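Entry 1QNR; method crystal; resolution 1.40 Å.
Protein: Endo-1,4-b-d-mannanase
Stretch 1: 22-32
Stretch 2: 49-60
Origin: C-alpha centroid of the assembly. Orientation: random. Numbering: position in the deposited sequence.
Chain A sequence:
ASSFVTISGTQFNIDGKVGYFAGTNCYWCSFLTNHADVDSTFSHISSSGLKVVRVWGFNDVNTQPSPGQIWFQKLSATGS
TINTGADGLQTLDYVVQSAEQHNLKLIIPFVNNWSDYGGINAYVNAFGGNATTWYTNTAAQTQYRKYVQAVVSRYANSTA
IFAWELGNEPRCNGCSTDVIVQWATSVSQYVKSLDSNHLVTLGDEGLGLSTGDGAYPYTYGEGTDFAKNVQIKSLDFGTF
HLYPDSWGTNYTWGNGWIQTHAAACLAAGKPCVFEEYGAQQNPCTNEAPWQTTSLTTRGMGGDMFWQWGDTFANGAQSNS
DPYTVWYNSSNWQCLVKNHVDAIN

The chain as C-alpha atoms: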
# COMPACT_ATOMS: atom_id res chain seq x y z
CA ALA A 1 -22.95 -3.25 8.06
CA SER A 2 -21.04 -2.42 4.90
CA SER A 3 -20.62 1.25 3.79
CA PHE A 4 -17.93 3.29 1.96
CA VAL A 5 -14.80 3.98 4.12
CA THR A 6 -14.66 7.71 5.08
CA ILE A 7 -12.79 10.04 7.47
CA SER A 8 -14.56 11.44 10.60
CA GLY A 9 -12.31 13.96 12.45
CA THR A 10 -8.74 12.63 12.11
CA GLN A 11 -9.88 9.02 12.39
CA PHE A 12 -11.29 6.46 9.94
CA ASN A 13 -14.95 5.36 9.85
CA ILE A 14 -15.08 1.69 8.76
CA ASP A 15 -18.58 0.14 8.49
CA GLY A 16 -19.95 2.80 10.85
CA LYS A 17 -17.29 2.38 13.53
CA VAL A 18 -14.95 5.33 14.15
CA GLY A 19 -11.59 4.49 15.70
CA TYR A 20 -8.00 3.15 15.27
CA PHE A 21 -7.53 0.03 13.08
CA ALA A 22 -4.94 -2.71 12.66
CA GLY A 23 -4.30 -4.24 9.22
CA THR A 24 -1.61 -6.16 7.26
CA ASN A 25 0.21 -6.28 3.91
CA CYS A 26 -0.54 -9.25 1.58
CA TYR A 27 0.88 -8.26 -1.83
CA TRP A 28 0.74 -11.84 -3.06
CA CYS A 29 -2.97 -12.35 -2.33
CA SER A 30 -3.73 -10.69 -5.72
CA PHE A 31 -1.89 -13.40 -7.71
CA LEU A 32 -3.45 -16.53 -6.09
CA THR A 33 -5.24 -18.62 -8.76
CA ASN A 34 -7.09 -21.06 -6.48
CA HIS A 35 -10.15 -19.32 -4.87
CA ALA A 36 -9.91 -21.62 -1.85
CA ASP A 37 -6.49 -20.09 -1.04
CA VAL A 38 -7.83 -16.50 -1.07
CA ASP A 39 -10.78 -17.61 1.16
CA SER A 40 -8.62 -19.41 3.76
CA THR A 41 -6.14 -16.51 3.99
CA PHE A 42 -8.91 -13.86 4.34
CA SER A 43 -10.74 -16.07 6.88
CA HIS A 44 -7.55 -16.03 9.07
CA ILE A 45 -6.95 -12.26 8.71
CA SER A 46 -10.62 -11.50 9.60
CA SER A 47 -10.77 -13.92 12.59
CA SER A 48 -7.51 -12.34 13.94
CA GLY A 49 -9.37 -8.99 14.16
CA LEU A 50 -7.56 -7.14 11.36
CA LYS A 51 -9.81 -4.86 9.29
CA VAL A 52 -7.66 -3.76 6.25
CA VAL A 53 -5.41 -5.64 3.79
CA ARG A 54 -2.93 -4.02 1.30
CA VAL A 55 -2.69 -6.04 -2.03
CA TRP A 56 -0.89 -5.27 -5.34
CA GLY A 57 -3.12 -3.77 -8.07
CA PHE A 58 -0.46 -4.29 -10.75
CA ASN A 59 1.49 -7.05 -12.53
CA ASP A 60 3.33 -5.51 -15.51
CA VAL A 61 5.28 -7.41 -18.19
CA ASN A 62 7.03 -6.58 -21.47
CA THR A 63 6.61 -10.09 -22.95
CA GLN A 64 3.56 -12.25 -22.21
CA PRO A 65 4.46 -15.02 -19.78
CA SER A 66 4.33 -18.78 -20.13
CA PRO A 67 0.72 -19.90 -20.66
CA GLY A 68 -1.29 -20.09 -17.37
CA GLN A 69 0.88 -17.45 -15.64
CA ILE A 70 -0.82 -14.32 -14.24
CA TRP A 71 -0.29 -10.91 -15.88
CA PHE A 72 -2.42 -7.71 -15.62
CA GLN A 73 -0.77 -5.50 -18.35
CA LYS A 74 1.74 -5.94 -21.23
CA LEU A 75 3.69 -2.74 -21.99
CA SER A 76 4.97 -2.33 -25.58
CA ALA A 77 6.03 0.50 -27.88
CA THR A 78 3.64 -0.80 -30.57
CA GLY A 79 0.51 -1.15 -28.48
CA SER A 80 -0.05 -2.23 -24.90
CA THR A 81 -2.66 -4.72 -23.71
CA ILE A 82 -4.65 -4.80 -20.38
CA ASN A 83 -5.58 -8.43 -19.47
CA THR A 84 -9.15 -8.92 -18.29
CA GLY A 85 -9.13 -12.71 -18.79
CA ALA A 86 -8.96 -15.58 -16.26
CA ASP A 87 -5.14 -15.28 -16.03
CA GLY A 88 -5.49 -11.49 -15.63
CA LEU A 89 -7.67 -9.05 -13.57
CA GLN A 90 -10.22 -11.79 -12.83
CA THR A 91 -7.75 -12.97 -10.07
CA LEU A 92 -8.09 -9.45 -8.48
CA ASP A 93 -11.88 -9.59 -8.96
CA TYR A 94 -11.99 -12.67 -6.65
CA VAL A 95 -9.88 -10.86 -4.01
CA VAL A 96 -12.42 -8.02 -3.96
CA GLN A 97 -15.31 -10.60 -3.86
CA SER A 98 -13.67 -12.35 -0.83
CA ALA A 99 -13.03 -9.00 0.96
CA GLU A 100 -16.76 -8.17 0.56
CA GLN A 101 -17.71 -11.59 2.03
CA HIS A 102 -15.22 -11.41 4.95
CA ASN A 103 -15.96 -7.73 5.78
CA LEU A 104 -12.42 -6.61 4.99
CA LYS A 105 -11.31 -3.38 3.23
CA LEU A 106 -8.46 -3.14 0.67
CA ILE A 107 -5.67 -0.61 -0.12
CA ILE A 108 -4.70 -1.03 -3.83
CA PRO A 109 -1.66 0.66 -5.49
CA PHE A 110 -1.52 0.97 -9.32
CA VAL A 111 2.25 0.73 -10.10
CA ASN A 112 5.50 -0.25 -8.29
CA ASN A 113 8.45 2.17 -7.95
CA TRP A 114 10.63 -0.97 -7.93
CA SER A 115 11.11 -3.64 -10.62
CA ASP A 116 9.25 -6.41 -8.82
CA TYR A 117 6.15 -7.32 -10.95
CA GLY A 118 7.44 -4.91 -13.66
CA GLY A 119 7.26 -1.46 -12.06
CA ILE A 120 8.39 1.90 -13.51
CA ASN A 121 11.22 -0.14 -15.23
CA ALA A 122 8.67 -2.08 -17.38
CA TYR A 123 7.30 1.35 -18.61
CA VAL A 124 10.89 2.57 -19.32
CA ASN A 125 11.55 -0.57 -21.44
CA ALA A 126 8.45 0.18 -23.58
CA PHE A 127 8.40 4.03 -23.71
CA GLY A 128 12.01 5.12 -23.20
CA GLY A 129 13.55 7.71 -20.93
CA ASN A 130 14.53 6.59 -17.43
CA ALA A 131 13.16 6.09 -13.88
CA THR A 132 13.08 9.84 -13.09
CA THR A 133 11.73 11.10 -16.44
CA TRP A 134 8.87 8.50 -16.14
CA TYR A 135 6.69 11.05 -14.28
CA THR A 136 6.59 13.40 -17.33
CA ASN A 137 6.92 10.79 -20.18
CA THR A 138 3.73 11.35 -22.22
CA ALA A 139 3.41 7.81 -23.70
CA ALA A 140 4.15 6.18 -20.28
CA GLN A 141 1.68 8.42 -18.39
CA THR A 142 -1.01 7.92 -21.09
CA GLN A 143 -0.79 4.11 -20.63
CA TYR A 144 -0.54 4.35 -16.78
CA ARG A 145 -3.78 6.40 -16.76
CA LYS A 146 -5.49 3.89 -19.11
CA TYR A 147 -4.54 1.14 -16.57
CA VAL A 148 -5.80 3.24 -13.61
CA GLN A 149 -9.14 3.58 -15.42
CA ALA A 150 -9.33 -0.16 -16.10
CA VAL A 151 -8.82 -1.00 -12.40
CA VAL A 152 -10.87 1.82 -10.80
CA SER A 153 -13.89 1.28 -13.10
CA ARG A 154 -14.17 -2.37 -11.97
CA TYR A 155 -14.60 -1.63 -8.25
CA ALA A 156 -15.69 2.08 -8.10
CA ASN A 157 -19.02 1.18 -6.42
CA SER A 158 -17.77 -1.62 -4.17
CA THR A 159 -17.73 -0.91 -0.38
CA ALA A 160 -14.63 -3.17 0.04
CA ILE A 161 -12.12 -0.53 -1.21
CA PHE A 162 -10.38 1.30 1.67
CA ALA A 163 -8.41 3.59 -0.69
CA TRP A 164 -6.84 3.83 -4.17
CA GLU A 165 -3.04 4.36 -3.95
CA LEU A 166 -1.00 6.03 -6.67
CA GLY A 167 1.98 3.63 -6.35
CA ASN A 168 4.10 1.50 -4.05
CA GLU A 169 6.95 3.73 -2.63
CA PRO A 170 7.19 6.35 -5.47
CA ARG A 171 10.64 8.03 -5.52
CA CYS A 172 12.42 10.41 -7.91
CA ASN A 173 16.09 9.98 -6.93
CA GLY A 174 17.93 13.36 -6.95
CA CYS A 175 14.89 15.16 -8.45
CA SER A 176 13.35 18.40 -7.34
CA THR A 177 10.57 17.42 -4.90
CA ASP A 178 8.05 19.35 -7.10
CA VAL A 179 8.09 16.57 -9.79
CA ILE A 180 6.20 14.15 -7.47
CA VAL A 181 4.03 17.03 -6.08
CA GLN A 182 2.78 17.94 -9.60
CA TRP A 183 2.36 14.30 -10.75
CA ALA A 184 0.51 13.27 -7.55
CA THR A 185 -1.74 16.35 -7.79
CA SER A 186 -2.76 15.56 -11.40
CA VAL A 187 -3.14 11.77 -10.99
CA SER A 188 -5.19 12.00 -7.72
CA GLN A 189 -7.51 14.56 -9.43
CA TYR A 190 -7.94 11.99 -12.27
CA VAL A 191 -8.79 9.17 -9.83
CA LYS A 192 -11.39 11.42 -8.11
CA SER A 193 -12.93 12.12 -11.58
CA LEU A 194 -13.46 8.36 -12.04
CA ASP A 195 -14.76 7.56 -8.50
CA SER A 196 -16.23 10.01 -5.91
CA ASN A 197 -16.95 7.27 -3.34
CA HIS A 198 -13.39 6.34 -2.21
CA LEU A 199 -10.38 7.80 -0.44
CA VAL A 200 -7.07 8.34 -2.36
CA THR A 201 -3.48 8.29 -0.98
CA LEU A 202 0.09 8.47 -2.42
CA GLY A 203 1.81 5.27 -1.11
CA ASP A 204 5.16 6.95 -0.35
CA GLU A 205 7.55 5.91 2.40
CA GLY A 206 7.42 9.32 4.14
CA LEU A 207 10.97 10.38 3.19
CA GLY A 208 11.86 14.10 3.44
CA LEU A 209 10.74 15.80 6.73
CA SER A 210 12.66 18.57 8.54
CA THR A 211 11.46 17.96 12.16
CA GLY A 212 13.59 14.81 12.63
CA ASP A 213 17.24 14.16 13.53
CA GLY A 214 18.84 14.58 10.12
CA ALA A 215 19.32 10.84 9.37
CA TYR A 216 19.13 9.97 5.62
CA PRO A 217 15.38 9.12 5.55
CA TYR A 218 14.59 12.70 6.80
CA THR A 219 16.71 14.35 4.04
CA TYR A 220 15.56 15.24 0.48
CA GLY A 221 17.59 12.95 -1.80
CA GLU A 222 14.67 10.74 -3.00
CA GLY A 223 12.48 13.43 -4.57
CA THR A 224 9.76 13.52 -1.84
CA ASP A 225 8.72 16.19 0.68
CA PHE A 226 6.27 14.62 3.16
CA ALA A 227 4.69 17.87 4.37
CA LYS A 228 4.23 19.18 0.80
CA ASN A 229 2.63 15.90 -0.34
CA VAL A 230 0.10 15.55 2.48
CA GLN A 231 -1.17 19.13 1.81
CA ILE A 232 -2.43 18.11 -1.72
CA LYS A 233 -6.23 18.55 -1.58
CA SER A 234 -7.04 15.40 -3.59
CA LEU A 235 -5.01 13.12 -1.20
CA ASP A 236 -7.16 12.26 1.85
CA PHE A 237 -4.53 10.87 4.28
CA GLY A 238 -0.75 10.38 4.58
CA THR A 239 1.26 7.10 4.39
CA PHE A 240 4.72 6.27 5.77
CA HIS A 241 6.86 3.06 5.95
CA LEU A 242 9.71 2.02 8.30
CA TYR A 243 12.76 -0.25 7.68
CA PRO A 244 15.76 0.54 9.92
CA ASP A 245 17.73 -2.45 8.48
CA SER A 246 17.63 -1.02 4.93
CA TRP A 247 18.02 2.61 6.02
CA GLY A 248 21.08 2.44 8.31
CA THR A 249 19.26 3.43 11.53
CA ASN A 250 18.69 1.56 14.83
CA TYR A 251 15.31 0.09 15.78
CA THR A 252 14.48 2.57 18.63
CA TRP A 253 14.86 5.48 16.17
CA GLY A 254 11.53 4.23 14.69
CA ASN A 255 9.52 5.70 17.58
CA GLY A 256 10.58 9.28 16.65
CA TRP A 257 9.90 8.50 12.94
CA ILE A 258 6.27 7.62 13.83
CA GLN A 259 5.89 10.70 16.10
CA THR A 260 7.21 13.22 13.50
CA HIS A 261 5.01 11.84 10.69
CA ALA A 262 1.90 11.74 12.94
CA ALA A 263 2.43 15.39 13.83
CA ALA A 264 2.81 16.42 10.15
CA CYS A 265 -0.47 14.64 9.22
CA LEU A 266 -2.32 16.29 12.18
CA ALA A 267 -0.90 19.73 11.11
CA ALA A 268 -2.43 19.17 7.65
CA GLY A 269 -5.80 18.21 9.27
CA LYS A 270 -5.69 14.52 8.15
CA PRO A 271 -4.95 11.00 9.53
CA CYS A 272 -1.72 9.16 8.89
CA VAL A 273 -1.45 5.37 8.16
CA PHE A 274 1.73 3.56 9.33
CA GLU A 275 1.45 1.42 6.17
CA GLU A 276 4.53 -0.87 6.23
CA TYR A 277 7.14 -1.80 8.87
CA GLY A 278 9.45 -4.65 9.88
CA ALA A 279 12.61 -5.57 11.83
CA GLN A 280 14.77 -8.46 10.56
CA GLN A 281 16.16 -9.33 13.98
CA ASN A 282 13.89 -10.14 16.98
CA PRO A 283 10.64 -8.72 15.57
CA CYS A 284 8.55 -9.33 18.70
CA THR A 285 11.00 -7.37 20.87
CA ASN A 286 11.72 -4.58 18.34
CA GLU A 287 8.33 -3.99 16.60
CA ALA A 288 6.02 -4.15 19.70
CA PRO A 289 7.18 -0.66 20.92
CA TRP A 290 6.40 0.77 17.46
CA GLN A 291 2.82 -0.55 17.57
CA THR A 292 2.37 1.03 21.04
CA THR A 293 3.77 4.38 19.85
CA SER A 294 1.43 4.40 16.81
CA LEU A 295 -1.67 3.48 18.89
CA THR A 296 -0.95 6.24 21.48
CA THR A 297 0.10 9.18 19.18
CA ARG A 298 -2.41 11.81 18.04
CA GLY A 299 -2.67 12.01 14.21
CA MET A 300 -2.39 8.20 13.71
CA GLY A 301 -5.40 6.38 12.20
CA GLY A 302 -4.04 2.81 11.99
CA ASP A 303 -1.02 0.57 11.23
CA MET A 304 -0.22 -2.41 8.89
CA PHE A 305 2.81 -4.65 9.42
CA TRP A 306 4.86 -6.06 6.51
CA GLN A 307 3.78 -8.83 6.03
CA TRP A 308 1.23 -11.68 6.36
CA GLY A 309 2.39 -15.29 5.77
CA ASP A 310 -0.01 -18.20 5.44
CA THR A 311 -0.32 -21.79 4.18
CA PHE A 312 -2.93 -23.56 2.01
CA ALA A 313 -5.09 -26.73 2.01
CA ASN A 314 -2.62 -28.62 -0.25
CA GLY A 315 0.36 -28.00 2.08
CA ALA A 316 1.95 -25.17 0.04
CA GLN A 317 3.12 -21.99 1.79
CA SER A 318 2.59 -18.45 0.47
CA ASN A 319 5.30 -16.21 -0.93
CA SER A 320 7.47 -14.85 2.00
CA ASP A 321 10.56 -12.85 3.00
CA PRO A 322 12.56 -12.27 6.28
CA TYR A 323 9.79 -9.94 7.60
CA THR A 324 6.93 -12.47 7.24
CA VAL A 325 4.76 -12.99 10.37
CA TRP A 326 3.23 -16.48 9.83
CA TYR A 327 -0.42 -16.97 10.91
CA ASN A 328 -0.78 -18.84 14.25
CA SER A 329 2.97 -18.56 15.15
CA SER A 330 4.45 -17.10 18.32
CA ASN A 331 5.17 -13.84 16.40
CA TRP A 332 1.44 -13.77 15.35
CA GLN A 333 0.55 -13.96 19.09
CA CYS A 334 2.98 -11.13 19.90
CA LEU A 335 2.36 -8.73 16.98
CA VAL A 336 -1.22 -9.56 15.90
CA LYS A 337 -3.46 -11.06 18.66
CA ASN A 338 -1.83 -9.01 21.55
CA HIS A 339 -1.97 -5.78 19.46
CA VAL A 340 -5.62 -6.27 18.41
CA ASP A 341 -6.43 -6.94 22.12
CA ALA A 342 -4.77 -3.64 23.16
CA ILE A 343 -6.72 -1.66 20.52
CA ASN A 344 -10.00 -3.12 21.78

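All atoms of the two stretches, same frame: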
# COMPACT_ATOMS: atom_id res chain seq x y z
N ALA A 22 -6.14 -1.93 13.06
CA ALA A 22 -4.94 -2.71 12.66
C ALA A 22 -5.23 -3.43 11.36
O ALA A 22 -6.32 -3.98 11.15
CB ALA A 22 -4.49 -3.72 13.73
N GLY A 23 -4.19 -3.48 10.49
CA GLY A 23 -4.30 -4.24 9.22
C GLY A 23 -2.96 -4.94 8.89
O GLY A 23 -2.08 -5.01 9.75
N THR A 24 -2.86 -5.46 7.67
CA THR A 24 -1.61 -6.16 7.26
C THR A 24 -1.39 -6.01 5.74
O THR A 24 -2.33 -5.70 5.01
CB THR A 24 -1.71 -7.68 7.63
OG1 THR A 24 -0.42 -8.32 7.37
CG2 THR A 24 -2.76 -8.44 6.75
N ASN A 25 -0.13 -6.24 5.33
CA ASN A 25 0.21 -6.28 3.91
C ASN A 25 0.18 -7.71 3.39
O ASN A 25 0.72 -8.64 4.07
CB ASN A 25 1.67 -5.74 3.65
CG ASN A 25 1.67 -4.23 3.78
OD1 ASN A 25 1.44 -3.45 2.82
ND2 ASN A 25 1.93 -3.69 5.00
N CYS A 26 -0.49 -7.94 2.26
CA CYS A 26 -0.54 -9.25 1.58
C CYS A 26 -0.45 -9.05 0.09
O CYS A 26 -1.42 -9.18 -0.68
CB CYS A 26 -1.82 -9.99 1.98
SG CYS A 26 -1.81 -11.73 1.27
N TYR A 27 0.75 -8.63 -0.41
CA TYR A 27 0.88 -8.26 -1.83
C TYR A 27 0.45 -9.42 -2.71
O TYR A 27 -0.17 -9.18 -3.79
CB TYR A 27 2.31 -7.75 -2.21
CG TYR A 27 3.34 -8.86 -2.40
CD1 TYR A 27 3.46 -9.50 -3.66
CD2 TYR A 27 4.18 -9.23 -1.37
CE1 TYR A 27 4.38 -10.55 -3.79
CE2 TYR A 27 5.11 -10.26 -1.50
CZ TYR A 27 5.19 -10.88 -2.74
OH TYR A 27 6.14 -11.92 -2.91
N TRP A 28 0.80 -10.62 -2.25
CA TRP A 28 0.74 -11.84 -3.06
C TRP A 28 -0.67 -12.42 -3.12
O TRP A 28 -1.00 -13.27 -3.99
CB TRP A 28 1.75 -12.86 -2.45
CG TRP A 28 1.65 -13.04 -0.95
CD1 TRP A 28 2.46 -12.45 -0.01
CD2 TRP A 28 0.70 -13.87 -0.18
NE1 TRP A 28 2.04 -12.82 1.29
CE2 TRP A 28 0.98 -13.69 1.19
CE3 TRP A 28 -0.38 -14.73 -0.54
CZ2 TRP A 28 0.31 -14.36 2.24
CZ3 TRP A 28 -1.09 -15.36 0.52
CH2 TRP A 28 -0.73 -15.16 1.87
N CYS A 29 -1.58 -11.88 -2.29
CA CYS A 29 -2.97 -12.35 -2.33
C CYS A 29 -3.61 -12.14 -3.71
O CYS A 29 -4.40 -12.94 -4.26
CB CYS A 29 -3.76 -11.51 -1.24
SG CYS A 29 -3.63 -12.15 0.53
N SER A 30 -3.19 -11.02 -4.38
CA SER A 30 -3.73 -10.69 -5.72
C SER A 30 -3.36 -11.66 -6.83
O SER A 30 -3.99 -11.56 -7.91
CB SER A 30 -3.08 -9.31 -6.21
OG SER A 30 -3.46 -8.36 -5.20
N PHE A 31 -2.37 -12.53 -6.62
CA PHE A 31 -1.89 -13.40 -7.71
C PHE A 31 -2.24 -14.87 -7.42
O PHE A 31 -1.79 -15.77 -8.15
CB PHE A 31 -0.35 -13.22 -7.85
CG PHE A 31 0.10 -11.76 -7.95
CD1 PHE A 31 -0.65 -10.85 -8.73
CD2 PHE A 31 1.31 -11.37 -7.39
CE1 PHE A 31 -0.19 -9.50 -8.81
CE2 PHE A 31 1.77 -10.07 -7.54
CZ PHE A 31 1.00 -9.11 -8.20
N LEU A 32 -2.99 -15.14 -6.38
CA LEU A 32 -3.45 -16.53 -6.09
C LEU A 32 -4.45 -16.96 -7.17
O LEU A 32 -5.45 -16.26 -7.41
CB LEU A 32 -4.09 -16.56 -4.70
CG LEU A 32 -3.14 -16.30 -3.54
CD1 LEU A 32 -3.93 -16.15 -2.22
CD2 LEU A 32 -2.06 -17.38 -3.34
N GLY A 49 -8.92 -10.34 13.77
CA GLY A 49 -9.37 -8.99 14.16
C GLY A 49 -8.83 -7.85 13.33
O GLY A 49 -9.05 -6.69 13.71
N LEU A 50 -8.09 -8.18 12.25
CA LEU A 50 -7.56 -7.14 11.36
C LEU A 50 -8.70 -6.69 10.44
O LEU A 50 -9.54 -7.51 10.00
CB LEU A 50 -6.38 -7.73 10.56
CG LEU A 50 -5.17 -8.15 11.43
CD1 LEU A 50 -4.10 -8.78 10.53
CD2 LEU A 50 -4.58 -7.00 12.23
N LYS A 51 -8.64 -5.41 10.06
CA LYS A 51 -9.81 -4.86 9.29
C LYS A 51 -9.43 -4.46 7.88
O LYS A 51 -10.33 -4.27 7.00
CB LYS A 51 -10.34 -3.57 9.99
CG LYS A 51 -11.17 -3.95 11.27
CD LYS A 51 -11.80 -2.63 11.84
CE LYS A 51 -12.71 -3.03 13.04
NZ LYS A 51 -13.39 -1.79 13.64
N VAL A 52 -8.14 -4.32 7.55
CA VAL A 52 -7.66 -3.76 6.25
C VAL A 52 -6.47 -4.58 5.74
O VAL A 52 -5.59 -4.96 6.55
CB VAL A 52 -7.22 -2.28 6.45
CG1 VAL A 52 -6.92 -1.67 5.04
CG2 VAL A 52 -8.30 -1.41 7.11
N VAL A 53 -6.48 -4.87 4.44
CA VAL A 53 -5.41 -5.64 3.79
C VAL A 53 -4.89 -4.80 2.60
O VAL A 53 -5.69 -4.28 1.80
CB VAL A 53 -5.89 -7.03 3.24
CG1 VAL A 53 -4.69 -7.87 2.77
CG2 VAL A 53 -6.63 -7.78 4.32
N ARG A 54 -3.56 -4.73 2.47
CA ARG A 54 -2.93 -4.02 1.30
C ARG A 54 -2.49 -5.07 0.29
O ARG A 54 -1.72 -6.00 0.65
CB ARG A 54 -1.83 -3.09 1.83
CG ARG A 54 -1.19 -2.25 0.68
CD ARG A 54 -0.50 -1.03 1.33
NE ARG A 54 0.35 -0.27 0.37
CZ ARG A 54 1.67 -0.49 0.18
NH1 ARG A 54 2.29 -1.51 0.80
NH2 ARG A 54 2.33 0.36 -0.61
N VAL A 55 -2.98 -4.99 -0.96
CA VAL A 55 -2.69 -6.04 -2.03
C VAL A 55 -2.16 -5.32 -3.25
O VAL A 55 -2.55 -4.14 -3.50
CB VAL A 55 -3.98 -6.86 -2.33
CG1 VAL A 55 -4.51 -7.53 -1.04
CG2 VAL A 55 -5.10 -6.04 -3.00
N TRP A 56 -1.34 -6.00 -4.09
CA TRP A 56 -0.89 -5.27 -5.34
C TRP A 56 -2.03 -5.16 -6.35
O TRP A 56 -2.74 -6.12 -6.69
CB TRP A 56 0.31 -6.00 -5.98
CG TRP A 56 1.65 -5.78 -5.28
CD1 TRP A 56 2.79 -6.40 -5.72
CD2 TRP A 56 2.03 -4.91 -4.18
NE1 TRP A 56 3.87 -5.94 -4.99
CE2 TRP A 56 3.43 -5.06 -4.03
CE3 TRP A 56 1.31 -4.05 -3.30
CZ2 TRP A 56 4.19 -4.34 -3.07
CZ3 TRP A 56 2.10 -3.36 -2.33
CH2 TRP A 56 3.53 -3.49 -2.18
N GLY A 57 -2.15 -3.96 -6.97
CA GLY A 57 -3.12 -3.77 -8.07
C GLY A 57 -2.47 -3.74 -9.43
O GLY A 57 -3.14 -3.31 -10.42
N PHE A 58 -1.25 -4.26 -9.55
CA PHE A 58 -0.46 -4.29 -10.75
C PHE A 58 0.28 -5.63 -10.90
O PHE A 58 0.54 -6.33 -9.92
CB PHE A 58 0.65 -3.15 -10.72
CG PHE A 58 1.53 -3.17 -9.46
CD1 PHE A 58 2.65 -4.05 -9.41
CD2 PHE A 58 1.24 -2.39 -8.36
CE1 PHE A 58 3.42 -4.08 -8.24
CE2 PHE A 58 2.02 -2.40 -7.19
CZ PHE A 58 3.12 -3.27 -7.14
N ASN A 59 0.58 -5.92 -12.19
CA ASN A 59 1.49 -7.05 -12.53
C ASN A 59 1.84 -6.82 -14.00
O ASN A 59 1.14 -7.21 -14.96
CB ASN A 59 0.77 -8.42 -12.26
CG ASN A 59 1.75 -9.58 -12.37
OD1 ASN A 59 2.68 -9.55 -13.18
ND2 ASN A 59 1.59 -10.66 -11.58
N ASP A 60 2.91 -6.03 -14.21
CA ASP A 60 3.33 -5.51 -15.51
C ASP A 60 4.44 -6.34 -16.13
O ASP A 60 5.40 -6.71 -15.43
CB ASP A 60 3.86 -4.06 -15.31
CG ASP A 60 2.76 -3.11 -14.88
OD1 ASP A 60 1.69 -3.11 -15.62
OD2 ASP A 60 2.88 -2.33 -13.88
O HOH W 1 -8.56 -3.63 13.67

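Strands 22-25 and 52-54 run parallel, with 22° between their directions. Backbone hydrogen bonds alternate along the two strands and just past their ends: Lys 51 N to Ala 22 O (2.9 Å), Thr 24 N to Val 52 O (3.0 Å), Arg 54 N to Thr 24 O (3.0 Å) and Cys 26 N to Arg 54 O (2.8 Å). At Gly 23 the strands come close, and Gly 23 CA lies 3.1 Å from Val 52 O. A CB placed there would clash with that oxygen.

Leu 50 adopts the m,t rotamer. This brings Leu 50 CD2 to 3.6 Å from Ala 22 CB and Leu 50 CD1 to 3.9 Å from Thr 24 CB.

Asn 25 and Arg 54 point to the same face of the sheet. The arginine is extended, with chi1 to chi3 all t, and Arg 54 NH1 donates to Asn 25 OD1 at 2.9 Å. The oxygen lies at the edge of the guanidinium, near its plane, where the N-H bonds point.

Cys 26 is t and Cys 29 is m; Cys 26 SG and Cys 29 SG join in a disulfide of 2.0 Å.

Trp 56, chi1 m, points toward the first stretch. Tyr 27 CB sits over the face of the five-membered ring of Trp 56, 3.4 Å from the ring centroid. The tyrosine is p, and its ring lies oblique to the indole. Trp 56 N gives a weak hydrogen bond to Tyr 27 O (3.4 Å).

Ser 30, chi1 m, points toward the second stretch and Ser 30 OG donates to Trp 56 O at 2.8 Å.

The m rotamer of Phe 31 carries Phe 31 CZ to 3.9 Å from Trp 56 CB. Asn 59 ND2 lies over one face of the phenyl ring, 3.5 Å from Phe 31 CE1. Phe 58 O meets the ring edge, 3.3 Å from Phe 31 CZ; this buried oxygen has no polar partner in the model.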